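PDB 5FRY: positive phenol-degradative gene regulator from Ralstonia sp. E2, which probably activates transcription of phenol-degradation genes, sensing phenolic compounds through the N-terminal domain that makes up this chain. Local coordinates for residues G189-L192 with E193-E196. Sequence-based numbering, arbitrary orientation.
Sequences GKPL and EQWE
Lys190 reaches over one face of the Trp195 indole, and its ammonium group has two partners. NZ stands 4.2 Å from the centroid of the six-membered ring and only 9° off the ring normal, a cation-pi contact in which Lys190 CE is interposed between nitrogen and ring; the exact closeness of CE to the indole is doubtful. The same nitrogen donates a hydrogen bond to Gln194 O at 3.1 Å, with a C=O...N angle of 155° and the donor tilted somewhat from the carbonyl plane. The aliphatic part of the lysine also lies against the ring, but several of its approaches are modelled too tightly to carry weight. The chi1 rotation of Lys190 swings the chain toward the indole, and a kink farther along sets NZ near Gln194 O. The Gln194 amide lies against the CG-CD side of the Pro191 ring, three residues back, with OE1 3.2 Å from Pro191 CD, and the same oxygen is 3.4 Å from Lys190 CD.

The backbone sets up these meetings. Leu192 to Trp195 form a type I beta turn, closed by the hydrogen bond from Trp195 N to Leu192 O at 3.0 Å; the donor stands above the carbonyl plane, and the N-H...O angle is 139°. This reversal brings the indole back beside the strand that has just ended. Farther out, Trp195 touches Arg173 and Leu192 touches Leu171, both on the adjacent strand 170-176, while Gly189 pairs through its backbone with Gly126. The contact lies on the protein surface, where strand 185-191 of the four-stranded antiparallel sheet in the phenol-sensing domain ends: a tight beta turn with a lysine-tryptophan cation-pi pair, leading toward helix 198-201.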
loop_
_atom_site.group_PDB
_atom_site.type_symbol
_atom_site.label_atom_id
_atom_site.label_comp_id
_atom_site.label_asym_id
_atom_site.label_seq_id
_atom_site.Cartn_x
_atom_site.Cartn_y
_atom_site.Cartn_z
ATOM N N GLY A 189 12.373 -19.943 7.862
ATOM C CA GLY A 189 11.782 -20.494 6.651
ATOM C C GLY A 189 12.358 -21.832 6.230
ATOM O O GLY A 189 13.588 -21.979 6.121
ATOM N N LYS A 190 11.485 -22.806 5.993
ATOM C CA LYS A 190 11.914 -24.138 5.582
ATOM C C LYS A 190 10.863 -24.811 4.706
ATOM O O LYS A 190 9.812 -24.220 4.427
ATOM C CB LYS A 190 12.215 -25.006 6.804
ATOM C CG LYS A 190 11.151 -24.940 7.888
ATOM C CD LYS A 190 11.320 -26.067 8.896
ATOM C CE LYS A 190 10.879 -25.635 10.285
ATOM N NZ LYS A 190 10.990 -26.744 11.273
ATOM N N PRO A 191 11.121 -26.046 4.288
ATOM C CA PRO A 191 10.145 -26.792 3.484
ATOM C C PRO A 191 8.774 -26.819 4.159
ATOM O O PRO A 191 8.698 -26.704 5.381
ATOM C CB PRO A 191 10.739 -28.200 3.442
ATOM C CG PRO A 191 12.207 -27.987 3.585
ATOM C CD PRO A 191 12.364 -26.807 4.501
ATOM N N LEU A 192 7.708 -26.967 3.376
ATOM C CA LEU A 192 6.360 -26.987 3.931
ATOM C C LEU A 192 6.199 -28.114 4.946
ATOM O O LEU A 192 5.968 -27.868 6.130
ATOM C CB LEU A 192 5.323 -27.132 2.816
ATOM C CG LEU A 192 3.948 -27.658 3.233
ATOM C CD1 LEU A 192 3.241 -26.661 4.137
ATOM C CD2 LEU A 192 3.100 -27.975 2.011
ATOM N N GLU A 193 6.262 -29.365 4.480
ATOM C CA GLU A 193 6.042 -30.555 5.321
ATOM C C GLU A 193 7.021 -30.702 6.480
ATOM O O GLU A 193 6.750 -31.407 7.426
ATOM C CB GLU A 193 5.936 -31.839 4.481
ATOM C CG GLU A 193 6.478 -33.130 5.067
ATOM C CD GLU A 193 6.371 -34.351 4.125
ATOM O OE1 GLU A 193 5.823 -34.233 3.040
ATOM O OE2 GLU A 193 6.813 -35.463 4.472
ATOM N N GLN A 194 8.134 -30.000 6.422
ATOM C CA GLN A 194 9.078 -29.962 7.528
ATOM C C GLN A 194 8.588 -29.138 8.704
ATOM O O GLN A 194 9.361 -28.800 9.560
ATOM C CB GLN A 194 10.338 -29.321 7.083
ATOM C CG GLN A 194 11.449 -30.213 6.654
ATOM C CD GLN A 194 12.693 -29.413 6.468
ATOM O OE1 GLN A 194 12.901 -28.465 7.161
ATOM N NE2 GLN A 194 13.507 -29.785 5.533
ATOM N N TRP A 195 7.313 -28.762 8.681
ATOM C CA TRP A 195 6.626 -28.102 9.782
ATOM C C TRP A 195 5.539 -28.995 10.369
ATOM O O TRP A 195 4.798 -29.652 9.636
ATOM C CB TRP A 195 6.022 -26.774 9.319
ATOM C CG TRP A 195 7.046 -25.755 8.924
ATOM C CD1 TRP A 195 7.628 -25.609 7.698
ATOM C CD2 TRP A 195 7.611 -24.736 9.760
ATOM N NE1 TRP A 195 8.519 -24.565 7.718
ATOM C CE2 TRP A 195 8.528 -24.012 8.972
ATOM C CE3 TRP A 195 7.430 -24.368 11.096
ATOM C CZ2 TRP A 195 9.262 -22.941 9.477
ATOM C CZ3 TRP A 195 8.160 -23.304 11.595
ATOM C CH2 TRP A 195 9.064 -22.603 10.788
ATOM N N GLU A 196 5.447 -29.016 11.695
ATOM C CA GLU A 196 4.453 -29.828 12.380
ATOM C C GLU A 196 3.048 -29.470 11.901
ATOM O O GLU A 196 2.378 -30.292 11.267
ATOM C CB GLU A 196 4.577 -29.651 13.894
ATOM C CG GLU A 196 5.877 -30.187 14.462
ATOM C CD GLU A 196 5.908 -31.708 14.499
ATOM O OE1 GLU A 196 4.970 -32.304 15.075
ATOM O OE2 GLU A 196 6.860 -32.310 13.953
#